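Local coordinates for protein alginate lyase AlgAT5 (Defluviitalea, PDB 5ZQI) that probably cleaves alginate by beta-elimination, as a polysaccharide lyase of family 7 built on a beta-sandwich, at residues D63-K68 with T127-D132; W67-P72 with C121-M126; A106-D111 with E253-E258; S116-C121 with G240-S245; D172-R177 with G214-Y219. One frame throughout, in Å; residues are numbered along the deposited sequence. Where two conformers were deposited one is given.

Contact 1. Residues D63-K68 with T127-D132; sequences DLTNWK and TNDGQD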
# COMPACT_ATOMS: atom_id res chain seq x y z
N ASP A 63 11.46 -8.43 1.14
CA ASP A 63 12.36 -8.36 -0.02
C ASP A 63 12.11 -7.01 -0.68
O ASP A 63 11.12 -6.86 -1.41
CB ASP A 63 12.12 -9.50 -0.99
CG ASP A 63 13.03 -9.45 -2.19
OD1 ASP A 63 13.84 -8.51 -2.28
OD2 ASP A 63 12.92 -10.36 -3.05
N LEU A 64 12.99 -6.04 -0.45
CA LEU A 64 12.79 -4.69 -0.95
C LEU A 64 13.50 -4.41 -2.26
O LEU A 64 13.50 -3.27 -2.74
CB LEU A 64 13.18 -3.67 0.11
CG LEU A 64 12.36 -3.69 1.40
CD1 LEU A 64 12.97 -2.63 2.39
CD2 LEU A 64 10.89 -3.44 1.17
N THR A 65 14.08 -5.44 -2.87
CA THR A 65 14.88 -5.29 -4.08
C THR A 65 14.18 -4.45 -5.14
O THR A 65 14.79 -3.55 -5.72
CB THR A 65 15.21 -6.67 -4.63
OG1 THR A 65 15.88 -7.45 -3.63
CG2 THR A 65 16.08 -6.58 -5.89
N ASN A 66 12.94 -4.78 -5.46
CA ASN A 66 12.22 -4.17 -6.57
C ASN A 66 11.12 -3.26 -6.04
O ASN A 66 9.98 -3.29 -6.51
CB ASN A 66 11.66 -5.24 -7.50
CG ASN A 66 12.66 -5.71 -8.50
OD1 ASN A 66 13.60 -4.97 -8.85
ND2 ASN A 66 12.51 -6.94 -8.96
N TRP A 67 11.49 -2.40 -5.10
CA TRP A 67 10.60 -1.37 -4.61
C TRP A 67 11.39 -0.09 -4.42
O TRP A 67 12.61 -0.10 -4.26
CB TRP A 67 9.98 -1.76 -3.27
CG TRP A 67 9.06 -2.97 -3.22
CD1 TRP A 67 9.37 -4.23 -2.82
CD2 TRP A 67 7.67 -3.00 -3.57
NE1 TRP A 67 8.26 -5.03 -2.88
CE2 TRP A 67 7.20 -4.30 -3.33
CE3 TRP A 67 6.78 -2.03 -4.03
CZ2 TRP A 67 5.90 -4.67 -3.58
CZ3 TRP A 67 5.47 -2.40 -4.29
CH2 TRP A 67 5.03 -3.70 -4.03
N LYS A 68 10.68 1.04 -4.40
CA LYS A 68 11.20 2.30 -3.87
C LYS A 68 10.18 2.83 -2.86
O LYS A 68 8.99 2.49 -2.94
CB LYS A 68 11.49 3.32 -4.96
CG LYS A 68 10.34 3.85 -5.74
CD LYS A 68 10.80 5.00 -6.66
CE LYS A 68 9.70 5.44 -7.58
NZ LYS A 68 10.14 6.60 -8.40
N THR A 127 11.56 -2.57 -10.97
CA THR A 127 12.07 -3.76 -11.63
C THR A 127 13.55 -3.54 -11.88
O THR A 127 14.07 -2.42 -11.72
CB THR A 127 11.29 -4.05 -12.91
OG1 THR A 127 11.60 -5.36 -13.38
CG2 THR A 127 11.58 -3.02 -13.98
N ASN A 128 14.24 -4.63 -12.24
CA ASN A 128 15.66 -4.61 -12.58
C ASN A 128 16.50 -4.05 -11.43
O ASN A 128 17.12 -2.98 -11.52
CB ASN A 128 15.88 -3.80 -13.87
CG ASN A 128 17.27 -3.93 -14.42
OD1 ASN A 128 17.96 -4.93 -14.18
ND2 ASN A 128 17.69 -2.92 -15.16
N ASP A 129 16.53 -4.81 -10.34
CA ASP A 129 17.34 -4.45 -9.18
C ASP A 129 16.88 -3.12 -8.58
O ASP A 129 17.67 -2.39 -7.96
CB ASP A 129 18.82 -4.38 -9.56
CG ASP A 129 19.74 -4.43 -8.37
OD1 ASP A 129 19.31 -4.94 -7.31
OD2 ASP A 129 20.89 -3.96 -8.49
N GLY A 130 15.61 -2.81 -8.74
CA GLY A 130 15.06 -1.60 -8.19
C GLY A 130 15.40 -0.33 -8.92
O GLY A 130 15.12 0.75 -8.39
N GLN A 131 15.95 -0.41 -10.12
CA GLN A 131 16.41 0.77 -10.82
C GLN A 131 15.41 1.32 -11.82
O GLN A 131 15.48 2.52 -12.13
CB GLN A 131 17.72 0.48 -11.56
CG GLN A 131 18.83 0.02 -10.65
CD GLN A 131 19.06 0.97 -9.50
OE1 GLN A 131 19.39 2.13 -9.70
NE2 GLN A 131 18.84 0.50 -8.28
N ASP A 132 14.50 0.49 -12.33
CA ASP A 132 13.53 0.89 -13.34
C ASP A 132 12.11 0.84 -12.78
O ASP A 132 11.77 -0.02 -11.96
CB ASP A 132 13.61 -0.01 -14.59
CG ASP A 132 14.99 -0.03 -15.24
OD1 ASP A 132 15.73 0.95 -15.15
OD2 ASP A 132 15.33 -1.06 -15.87
O HOH W 1 17.75 -3.78 -5.39
O HOH W 2 15.76 -7.72 -9.68
O HOH W 3 13.63 -7.27 -12.01
O HOH W 4 14.35 1.40 -5.82
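A polar, water-bridged surface contact joins Asn66, just before strand 67-70, to the turn 127-132 that closes a neighbouring hairpin. With CG beside the backbone N (chi1 -84°), Asn66 aims its amide oxygen into the type I' turn from Asn128 to Gln131. There OD1 takes the backbone N-H of Gly130 at 3.0 Å, in the amide carbonyl plane, though the bond is bent, 138° at the hydrogen. Asn66 ND2 reaches a water, 3.3 Å away, that also accepts from Asn128 N. A leucine in place of Asn66 would probably leave Gly130 N without this acceptor and break the water bridge. The methyl CG2 of Thr65 passes slantwise by Asp129, 3.9 Å from its OD1, and Gly130 CA comes within 3.2 Å of Thr65 O, where a beta carbon would clash. Another water donates to both Trp67 O and Gly130 O. The turn links strands 120-127 and 132-133; strand 120-127 also pairs with strand 67-70, while Trp67 turns inward to strand 256-269.

Contact 2. Residues W67-P72 with C121-M126; sequences WKLTLP and CELREM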
# COMPACT_ATOMS: atom_id res chain seq x y z
N TRP A 67 11.49 -2.40 -5.10
CA TRP A 67 10.60 -1.37 -4.61
C TRP A 67 11.39 -0.09 -4.42
O TRP A 67 12.61 -0.10 -4.26
CB TRP A 67 9.98 -1.76 -3.27
CG TRP A 67 9.06 -2.97 -3.22
CD1 TRP A 67 9.37 -4.23 -2.82
CD2 TRP A 67 7.67 -3.00 -3.57
NE1 TRP A 67 8.26 -5.03 -2.88
CE2 TRP A 67 7.20 -4.30 -3.33
CE3 TRP A 67 6.78 -2.03 -4.03
CZ2 TRP A 67 5.90 -4.67 -3.58
CZ3 TRP A 67 5.47 -2.40 -4.29
CH2 TRP A 67 5.03 -3.70 -4.03
N LYS A 68 10.68 1.04 -4.40
CA LYS A 68 11.20 2.30 -3.87
C LYS A 68 10.18 2.83 -2.86
O LYS A 68 8.99 2.49 -2.94
CB LYS A 68 11.49 3.32 -4.96
CG LYS A 68 10.34 3.85 -5.74
CD LYS A 68 10.80 5.00 -6.66
CE LYS A 68 9.70 5.44 -7.58
NZ LYS A 68 10.14 6.60 -8.40
N LEU A 69 10.66 3.62 -1.90
CA LEU A 69 9.83 4.11 -0.80
C LEU A 69 9.59 5.61 -0.92
O LEU A 69 10.54 6.36 -1.13
CB LEU A 69 10.51 3.81 0.54
CG LEU A 69 9.81 4.32 1.80
CD1 LEU A 69 8.56 3.56 2.10
CD2 LEU A 69 10.79 4.24 2.98
N THR A 70 8.32 6.03 -0.77
CA THR A 70 7.98 7.44 -0.58
C THR A 70 7.66 7.69 0.89
O THR A 70 6.90 6.93 1.50
CB THR A 70 6.81 7.86 -1.45
OG1 THR A 70 7.13 7.59 -2.83
CG2 THR A 70 6.51 9.37 -1.25
N LEU A 71 8.25 8.76 1.46
CA LEU A 71 8.10 9.13 2.85
C LEU A 71 7.04 10.19 3.06
O LEU A 71 6.61 10.89 2.13
CB LEU A 71 9.43 9.67 3.38
CG LEU A 71 10.59 8.68 3.50
CD1 LEU A 71 11.91 9.43 3.77
CD2 LEU A 71 10.35 7.64 4.54
N PRO A 72 6.57 10.34 4.34
CA PRO A 72 5.64 11.43 4.66
C PRO A 72 6.30 12.71 5.15
O PRO A 72 5.65 13.61 5.71
CB PRO A 72 4.77 10.82 5.77
CG PRO A 72 5.78 9.92 6.50
CD PRO A 72 6.64 9.31 5.41
N CYS A 121 3.48 6.72 3.56
CA CYS A 121 4.75 6.00 3.71
C CYS A 121 4.54 4.70 2.96
O CYS A 121 3.89 3.77 3.48
CB CYS A 121 5.12 5.78 5.15
SG CYS A 121 6.81 5.16 5.24
N GLU A 122 4.99 4.66 1.69
CA GLU A 122 4.45 3.69 0.75
C GLU A 122 5.49 3.25 -0.26
O GLU A 122 6.23 4.07 -0.80
CB GLU A 122 3.25 4.30 0.01
CG GLU A 122 2.26 3.25 -0.57
CD GLU A 122 1.12 3.86 -1.38
OE1 GLU A 122 1.31 4.93 -1.99
OE2 GLU A 122 0.01 3.28 -1.41
N LEU A 123 5.49 1.93 -0.52
CA LEU A 123 6.35 1.33 -1.53
C LEU A 123 5.69 1.37 -2.91
O LEU A 123 4.50 1.13 -3.06
CB LEU A 123 6.69 -0.12 -1.15
CG LEU A 123 7.42 -0.34 0.17
CD1 LEU A 123 7.37 -1.83 0.55
CD2 LEU A 123 8.81 0.15 0.13
N ARG A 124 6.50 1.64 -3.94
CA ARG A 124 6.11 1.71 -5.34
C ARG A 124 6.93 0.69 -6.12
O ARG A 124 8.15 0.63 -6.00
CB ARG A 124 6.35 3.12 -5.86
CG ARG A 124 5.82 3.48 -7.26
CD ARG A 124 6.75 3.03 -8.38
NE ARG A 124 6.42 3.77 -9.60
CZ ARG A 124 6.20 3.24 -10.80
NH1 ARG A 124 5.89 4.05 -11.82
NH2 ARG A 124 6.34 1.94 -11.00
N GLU A 125 6.24 -0.14 -6.91
CA GLU A 125 6.88 -1.27 -7.57
C GLU A 125 7.92 -0.83 -8.59
O GLU A 125 7.63 -0.03 -9.48
CB GLU A 125 5.79 -2.10 -8.28
CG GLU A 125 6.33 -3.41 -8.85
CD GLU A 125 5.43 -4.10 -9.82
OE1 GLU A 125 4.27 -3.68 -10.00
OE2 GLU A 125 5.87 -5.13 -10.38
N MET A 126 9.08 -1.43 -8.53
CA MET A 126 10.18 -1.27 -9.46
C MET A 126 10.55 -2.61 -10.09
O MET A 126 9.94 -3.64 -9.79
CB MET A 126 11.38 -0.68 -8.71
CG MET A 126 11.04 0.66 -8.00
SD MET A 126 10.64 2.05 -9.09
CE MET A 126 12.26 2.49 -9.67
O HOH W 5 5.51 5.32 -3.29
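Trp67 and Leu123 pack tightly on one side of two antiparallel strands, whereas Lys68 and Arg124 run side by side on the other, partly exposed side. The indole brings CE3 to 3.5 Å from Leu123 CB, and Leu123 CD1 sits over one ring face. Leu69 CD1 meets Leu123 CD2 and Cys121 SG, both at 3.9 Å. Two backbone bonds join Lys68 to Arg124 and two join Thr70 to Glu122. Lys68, its CG between the backbone N and the carbonyl carbon (chi1 66°), extends across Met126, whose SD touches Lys68 CG at 3.8 Å. Lys68 NZ forms a salt bridge with Glu78; Arg124 NH2 donates to Glu125 O and Ala134 O, and its guanidinium makes a cation-pi contact with Tyr236. Lys68 NZ and Arg124 NE stay 4.8 Å apart. An alanine at Lys68 would probably uncover the Met126 sulfur and leave Glu78 without its salt-bridge partner. A mainly apolar face packed on strand 256-269, backed by a polar face partly exposed at Lys68 and Arg124, fits a beta-sandwich sheet.

Contact 3. Residues A106-D111 with E253-E258; sequences AHCGGD and EDAYGE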
# COMPACT_ATOMS: atom_id res chain seq x y z
N ALA A 106 2.07 7.14 8.39
CA ALA A 106 1.97 8.45 7.75
C ALA A 106 0.98 9.30 8.53
O ALA A 106 -0.20 8.94 8.65
CB ALA A 106 1.57 8.34 6.27
N HIS A 107 1.48 10.41 9.06
CA HIS A 107 0.67 11.33 9.86
C HIS A 107 -0.03 12.37 9.00
O HIS A 107 0.43 12.72 7.91
CB HIS A 107 1.55 12.02 10.91
CG HIS A 107 2.69 12.81 10.33
ND1 HIS A 107 3.57 12.28 9.41
CD2 HIS A 107 3.07 14.09 10.53
CE1 HIS A 107 4.45 13.21 9.08
NE2 HIS A 107 4.18 14.31 9.75
N CYS A 108 -1.15 12.88 9.52
CA CYS A 108 -2.02 13.76 8.74
C CYS A 108 -1.36 15.08 8.40
O CYS A 108 -1.76 15.73 7.43
CB CYS A 108 -3.34 13.98 9.49
SG CYS A 108 -4.34 12.47 9.66
N GLY A 109 -0.36 15.49 9.16
CA GLY A 109 0.40 16.68 8.87
C GLY A 109 1.57 16.46 7.95
O GLY A 109 2.32 17.40 7.68
N GLY A 110 1.72 15.26 7.40
CA GLY A 110 2.89 14.97 6.59
C GLY A 110 2.90 15.68 5.25
O GLY A 110 1.89 16.16 4.74
N ASP A 111 4.09 15.72 4.66
CA ASP A 111 4.26 16.22 3.30
C ASP A 111 3.62 15.25 2.32
O ASP A 111 3.50 14.05 2.59
CB ASP A 111 5.75 16.41 2.98
CG ASP A 111 6.40 17.46 3.84
OD1 ASP A 111 5.68 18.34 4.37
OD2 ASP A 111 7.64 17.43 3.97
N GLU A 253 -2.30 17.43 13.24
CA GLU A 253 -1.09 17.10 12.50
C GLU A 253 -0.51 15.76 12.92
O GLU A 253 0.08 15.05 12.09
CB GLU A 253 -0.04 18.20 12.67
CG GLU A 253 -0.40 19.52 11.97
CD GLU A 253 0.52 20.66 12.35
OE1 GLU A 253 1.52 20.42 13.06
OE2 GLU A 253 0.24 21.81 11.94
N ASP A 254 -0.68 15.38 14.18
CA ASP A 254 -0.09 14.15 14.70
C ASP A 254 -1.04 12.95 14.69
O ASP A 254 -0.64 11.85 15.08
CB ASP A 254 0.45 14.38 16.13
CG ASP A 254 -0.58 14.91 17.08
OD1 ASP A 254 -1.78 14.90 16.75
OD2 ASP A 254 -0.17 15.36 18.17
N ALA A 255 -2.27 13.12 14.22
CA ALA A 255 -3.11 11.97 13.93
C ALA A 255 -2.46 11.17 12.81
O ALA A 255 -1.72 11.73 11.98
CB ALA A 255 -4.51 12.40 13.51
N TYR A 256 -2.69 9.87 12.78
CA TYR A 256 -1.99 9.08 11.77
C TYR A 256 -2.67 7.77 11.44
O TYR A 256 -3.47 7.22 12.22
CB TYR A 256 -0.55 8.80 12.22
CG TYR A 256 -0.41 7.97 13.50
CD1 TYR A 256 -0.51 8.54 14.76
CD2 TYR A 256 -0.13 6.61 13.41
CE1 TYR A 256 -0.32 7.78 15.91
CE2 TYR A 256 0.04 5.83 14.55
CZ TYR A 256 -0.06 6.43 15.79
OH TYR A 256 0.13 5.62 16.91
N GLY A 257 -2.30 7.26 10.27
CA GLY A 257 -2.53 5.88 9.90
C GLY A 257 -1.25 5.07 10.05
O GLY A 257 -0.15 5.57 9.83
N GLU A 258 -1.41 3.82 10.45
CA GLU A 258 -0.28 2.93 10.63
C GLU A 258 -0.70 1.50 10.32
O GLU A 258 -1.80 1.07 10.68
CB GLU A 258 0.29 3.03 12.04
CG GLU A 258 1.59 2.24 12.25
CD GLU A 258 2.19 2.55 13.60
OE1 GLU A 258 1.95 1.75 14.54
OE2 GLU A 258 2.88 3.59 13.76
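The imidazole of His107 presents its CD2 edge to the carbonyl O of Glu253, 3.5 Å away. The ring is placed there by chi1 of 59°, which sets CG between the backbone N and the carbonyl carbon; the N-H of Gly110 then lies over one of its faces. Beyond the segments the imidazole also meets the ring of Tyr92, the two planes being about 20° apart. Across the strands, His107 faces Tyr256 as a non-hydrogen-bonded pair, their CB atoms 4.1 Å apart. The phenol of Tyr256 leads away from this contact to stack on His153, with Lys105 making a cation-pi contact to it as well.

Ala106 and Gly257 form the adjoining hydrogen-bonded pair through two backbone bonds of 3.1 Å. Past the strand end the pairing carries on into the loops. Cys108 N donates to Ala255 O at 2.8 Å, and its side chain packs SG against Ala255 CB at 3.9 Å. Gly109 N then reaches Glu253 O at 3.0 Å, a more bent bond with 144° at the hydrogen. A beta carbon on Gly109 would probably run into Glu253 CB. His107 to Gly110 make a type I turn, closed by Gly110 N on His107 O, which carries the chain off the sheet. Here an antiparallel pair of the beta-sandwich, strands 102-107 and 256-269, passes into its loops with the backbone bonding still kept.

Contact 4. Residues S116-C121 with G240-S245; sequences SSYPRC and GMYTQS. With SO4 (sulfate ion), chain B.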
# COMPACT_ATOMS: atom_id res chain seq x y z
N SER A 116 -1.21 14.82 -5.08
CA SER A 116 -2.03 14.27 -4.01
C SER A 116 -2.13 15.26 -2.86
O SER A 116 -1.23 16.06 -2.62
CB SER A 116 -1.48 12.96 -3.45
OG SER A 116 -2.32 12.45 -2.41
N SER A 117 -3.23 15.16 -2.12
CA SER A 117 -3.41 15.93 -0.90
C SER A 117 -3.25 15.08 0.35
O SER A 117 -3.43 15.58 1.46
CB SER A 117 -4.79 16.59 -0.88
OG SER A 117 -4.93 17.55 -1.90
N TYR A 118 -2.89 13.81 0.20
CA TYR A 118 -2.78 12.90 1.33
C TYR A 118 -1.36 12.38 1.48
O TYR A 118 -0.69 12.10 0.48
CB TYR A 118 -3.74 11.72 1.13
CG TYR A 118 -5.22 12.07 1.18
CD1 TYR A 118 -5.73 12.94 2.13
CD2 TYR A 118 -6.11 11.50 0.28
CE1 TYR A 118 -7.08 13.22 2.18
CE2 TYR A 118 -7.44 11.78 0.33
CZ TYR A 118 -7.92 12.63 1.27
OH TYR A 118 -9.27 12.91 1.32
N PRO A 119 -0.91 12.26 2.73
CA PRO A 119 0.46 11.77 3.00
C PRO A 119 0.55 10.26 2.97
O PRO A 119 -0.42 9.54 3.20
CB PRO A 119 0.72 12.30 4.41
CG PRO A 119 -0.67 12.28 5.06
CD PRO A 119 -1.64 12.61 3.97
N ARG A 120 1.77 9.79 2.72
CA ARG A 120 2.00 8.36 2.63
C ARG A 120 3.38 7.98 3.14
O ARG A 120 4.31 8.78 3.12
CB ARG A 120 1.84 7.85 1.18
CG ARG A 120 3.01 8.18 0.29
CD ARG A 120 2.68 7.91 -1.15
NE ARG A 120 1.86 8.95 -1.75
CZ ARG A 120 0.78 8.75 -2.52
NH1 ARG A 120 0.32 7.54 -2.75
NH2 ARG A 120 0.19 9.80 -3.04
N CYS A 121 3.48 6.72 3.56
CA CYS A 121 4.75 6.00 3.71
C CYS A 121 4.54 4.70 2.96
O CYS A 121 3.89 3.77 3.48
CB CYS A 121 5.12 5.78 5.15
SG CYS A 121 6.81 5.16 5.24
N GLY A 240 1.87 -0.35 1.59
CA GLY A 240 2.33 0.42 2.72
C GLY A 240 1.16 1.14 3.35
O GLY A 240 0.08 0.56 3.50
N MET A 241 1.37 2.42 3.68
CA MET A 241 0.34 3.23 4.32
C MET A 241 0.11 4.53 3.57
O MET A 241 1.03 5.34 3.44
CB MET A 241 0.74 3.52 5.79
CG MET A 241 -0.17 4.50 6.54
SD MET A 241 -1.94 4.11 6.45
CE MET A 241 -1.96 2.45 7.15
N TYR A 242 -1.11 4.73 3.10
CA TYR A 242 -1.55 5.93 2.38
C TYR A 242 -2.72 6.49 3.17
O TYR A 242 -3.85 5.98 3.08
CB TYR A 242 -1.90 5.58 0.94
CG TYR A 242 -2.24 6.72 0.01
CD1 TYR A 242 -1.84 8.03 0.27
CD2 TYR A 242 -2.95 6.46 -1.15
CE1 TYR A 242 -2.14 9.06 -0.61
CE2 TYR A 242 -3.25 7.47 -2.01
CZ TYR A 242 -2.84 8.75 -1.75
OH TYR A 242 -3.16 9.78 -2.64
N THR A 243 -2.44 7.49 4.01
CA THR A 243 -3.42 8.00 4.96
C THR A 243 -4.37 8.97 4.27
O THR A 243 -3.95 10.03 3.81
CB THR A 243 -2.71 8.68 6.12
OG1 THR A 243 -1.85 7.70 6.74
CG2 THR A 243 -3.70 9.18 7.16
N GLN A 244 -5.67 8.65 4.24
CA GLN A 244 -6.63 9.49 3.50
C GLN A 244 -7.22 10.57 4.40
O GLN A 244 -8.43 10.74 4.50
CB GLN A 244 -7.74 8.65 2.88
CG GLN A 244 -7.27 7.44 2.12
CD GLN A 244 -6.57 7.80 0.86
OE1 GLN A 244 -7.21 8.26 -0.09
NE2 GLN A 244 -5.26 7.59 0.81
N SER A 245 -6.36 11.32 5.06
CA SER A 245 -6.79 12.49 5.81
C SER A 245 -5.66 13.50 5.85
O SER A 245 -4.52 13.20 5.49
CB SER A 245 -7.26 12.11 7.21
OG SER A 245 -7.90 13.25 7.75
S SO4 B . -11.63 10.92 -0.38
O1 SO4 B . -12.93 11.35 0.12
O2 SO4 B . -11.79 10.14 -1.60
O3 SO4 B . -10.79 12.09 -0.65
O4 SO4 B . -10.96 10.07 0.60
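Ser116 OG is gripped from two directions: it bonds to the phenol OH of Tyr242 at 2.8 Å, and it accepts from the backbone N of Tyr118 at 3.0 Å, closing an ST turn. The first bond helps fix the Tyr242 ring, which is sandwiched. On one face the guanidinium of Arg120, folded over by a bend at chi3 (78°), lies flat, CZ 3.8 Å from the ring centroid with the planes 25° apart, a stacked cation-pi pair; over the other face stands NE2 of Gln244, itself bonded to Tyr242 O. Arg120 NH1 forms a salt bridge with Glu122, and NH2 a hydrogen bond with Thr113.

Tyr118 crosses Gln244 at about a right angle, and CA of Gln244 sits squarely over the Tyr118 ring in a CH-pi contact, 3.7 Å from the centroid. The Tyr118 OH then donates to sulfate O3 at 2.6 Å. Behind the rings the backbones pair as antiparallel strands, Cys121 with Met241 by two bonds, while Thr243 N takes Pro119 O. Arg177 and Lys158 bind the same sulfate, probably from the crystallisation liquor. Such a cluster of arginine, lysine and tyrosine is chemistry suited to an anion, consistent with a place for the carboxylates of alginate.

Contact 5. Residues D172-R177 with G214-Y219; sequences DVIMIR and GKIKVY. With SO4 (sulfate ion), chain B.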
# COMPACT_ATOMS: atom_id res chain seq x y z
N ASP A 172 -5.17 5.92 -9.31
CA ASP A 172 -5.35 4.56 -8.84
C ASP A 172 -6.30 3.81 -9.76
O ASP A 172 -7.19 4.38 -10.38
CB ASP A 172 -5.88 4.54 -7.41
CG ASP A 172 -7.23 5.17 -7.26
OD1 ASP A 172 -7.32 6.41 -7.28
OD2 ASP A 172 -8.21 4.42 -7.13
N VAL A 173 -6.07 2.51 -9.86
CA VAL A 173 -6.92 1.59 -10.59
C VAL A 173 -7.81 0.88 -9.57
O VAL A 173 -9.04 0.94 -9.66
CB VAL A 173 -6.07 0.62 -11.42
CG1 VAL A 173 -6.98 -0.40 -12.13
CG2 VAL A 173 -5.25 1.35 -12.49
N ILE A 174 -7.21 0.24 -8.58
CA ILE A 174 -7.94 -0.17 -7.38
C ILE A 174 -7.11 0.15 -6.15
O ILE A 174 -5.88 0.24 -6.20
CB ILE A 174 -8.35 -1.66 -7.37
CG1 ILE A 174 -7.13 -2.57 -7.37
CG2 ILE A 174 -9.31 -1.99 -8.50
CD1 ILE A 174 -7.43 -3.97 -6.81
N MET A 175 -7.81 0.31 -5.02
CA MET A 175 -7.18 0.49 -3.73
C MET A 175 -7.85 -0.38 -2.67
O MET A 175 -9.08 -0.55 -2.67
CB MET A 175 -7.21 1.96 -3.25
CG MET A 175 -6.60 2.95 -4.25
SD MET A 175 -6.22 4.57 -3.59
CE MET A 175 -7.87 5.06 -3.12
N ILE A 176 -7.03 -0.93 -1.78
CA ILE A 176 -7.50 -1.64 -0.59
C ILE A 176 -7.68 -0.61 0.51
O ILE A 176 -6.70 -0.04 0.99
CB ILE A 176 -6.52 -2.75 -0.19
CG1 ILE A 176 -6.17 -3.63 -1.40
CG2 ILE A 176 -7.11 -3.59 0.96
CD1 ILE A 176 -7.34 -4.31 -2.10
N ARG A 177 -8.91 -0.39 0.94
CA ARG A 177 -9.28 0.76 1.75
C ARG A 177 -9.98 0.31 3.02
O ARG A 177 -10.89 -0.53 2.98
CB ARG A 177 -10.17 1.69 0.94
CG ARG A 177 -10.44 3.03 1.58
CD ARG A 177 -11.08 3.99 0.53
NE ARG A 177 -11.41 5.27 1.17
CZ ARG A 177 -10.97 6.46 0.79
NH1 ARG A 177 -10.27 6.59 -0.32
NH2 ARG A 177 -11.31 7.51 1.50
N GLY A 214 -7.68 -9.15 -18.77
CA GLY A 214 -8.59 -8.02 -18.78
C GLY A 214 -9.48 -7.95 -17.55
O GLY A 214 -10.55 -7.36 -17.60
N LYS A 215 -9.06 -8.58 -16.46
CA LYS A 215 -9.79 -8.44 -15.21
C LYS A 215 -8.84 -8.43 -14.04
O LYS A 215 -7.67 -8.81 -14.14
CB LYS A 215 -10.81 -9.57 -15.05
CG LYS A 215 -10.22 -10.90 -14.75
CD LYS A 215 -11.29 -12.01 -14.83
CE LYS A 215 -11.53 -12.42 -16.25
NZ LYS A 215 -12.42 -13.62 -16.36
N ILE A 216 -9.36 -7.93 -12.93
CA ILE A 216 -8.64 -7.86 -11.66
C ILE A 216 -9.43 -8.65 -10.62
O ILE A 216 -10.63 -8.43 -10.44
CB ILE A 216 -8.44 -6.40 -11.22
CG1 ILE A 216 -7.62 -5.61 -12.24
CG2 ILE A 216 -7.75 -6.40 -9.82
CD1 ILE A 216 -7.64 -4.11 -12.01
N LYS A 217 -8.77 -9.62 -9.99
CA LYS A 217 -9.35 -10.40 -8.91
C LYS A 217 -8.72 -9.99 -7.58
O LYS A 217 -7.51 -9.77 -7.50
CB LYS A 217 -9.14 -11.89 -9.15
CG LYS A 217 -9.96 -12.43 -10.28
CD LYS A 217 -9.69 -13.91 -10.55
CE LYS A 217 -10.62 -14.43 -11.65
NZ LYS A 217 -10.23 -15.79 -12.12
N VAL A 218 -9.55 -9.89 -6.53
CA VAL A 218 -9.07 -9.62 -5.17
C VAL A 218 -9.59 -10.70 -4.24
O VAL A 218 -10.80 -10.96 -4.22
CB VAL A 218 -9.51 -8.23 -4.68
CG1 VAL A 218 -8.88 -7.90 -3.33
CG2 VAL A 218 -9.10 -7.14 -5.69
N TYR A 219 -8.69 -11.26 -3.44
CA TYR A 219 -8.96 -12.27 -2.44
C TYR A 219 -8.65 -11.71 -1.05
O TYR A 219 -7.72 -10.91 -0.88
CB TYR A 219 -8.11 -13.53 -2.67
CG TYR A 219 -8.22 -14.21 -4.01
CD1 TYR A 219 -7.64 -13.65 -5.15
CD2 TYR A 219 -8.92 -15.40 -4.16
CE1 TYR A 219 -7.74 -14.26 -6.38
CE2 TYR A 219 -9.01 -16.02 -5.39
CZ TYR A 219 -8.42 -15.45 -6.49
OH TYR A 219 -8.55 -16.10 -7.70
S SO4 B . -11.63 10.92 -0.38
O1 SO4 B . -12.93 11.35 0.12
O2 SO4 B . -11.79 10.14 -1.60
O3 SO4 B . -10.79 12.09 -0.65
O4 SO4 B . -10.96 10.07 0.60
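Two strands running nearly parallel, 13° apart, meet here without a single hydrogen bond: their axes stay 10.3 Å apart, and aliphatic side chains alone carry the contact between the two segments. Ile174 does most of the reaching. Its chi1 of 63° puts CG1 between the backbone N and the carbonyl carbon, and the chain ends in CD1 tip to tip with Val218 CG2, at 3.8 Å. The same methyl lies 3.9 Å from Ile216 CG2, where the two isoleucines slide past each other in opposite directions. To one side Val173 CG1 meets Ile216 CD1 at 3.8 Å; to the other, Ile176 CD1 makes a looser approach of 4.1 Å to Val218 CG1. Val185 of strand 182-187 packs on both Ile174 and Val218. A classic beta bulge, in which Val173 and Ile174 both face Ile166, lets both of these neighbours turn toward the opposite strand.

Arg177 belongs to the other surface of its strand. There its extended chain carries NH2 to sulfate O4 at 2.7 Å, in the guanidinium plane, while Glu179 and Glu186 hold it by salt bridges. Aliphatic side chains meeting between two stacked sheets, with the polar, anion-holding face of one sheet turned away from them, are typical of a beta-sandwich.

Contacts 2, 4 and 5 are buried, contact 3 is partly so, and contact 1 lies at the surface. Strand 120-127 ties three together: contact 2 pairs it with strand 67-70, contact 4 with strand 241-243, and contact 1 closes the turn at its far end. Contact 3 belongs to the second sheet and meets contact 4 where Ala106 O bonds to Thr243 OG1. Contact 5 alone spans the two sheets. Chemistry follows place: water and an amide in contact 1, backbone pairing with apolar and cationic side chains on its two faces in contact 2, mainly backbone bonds in contact 3, a guanidinium stacked on a tyrosine ring in contact 4, aliphatics in contact 5.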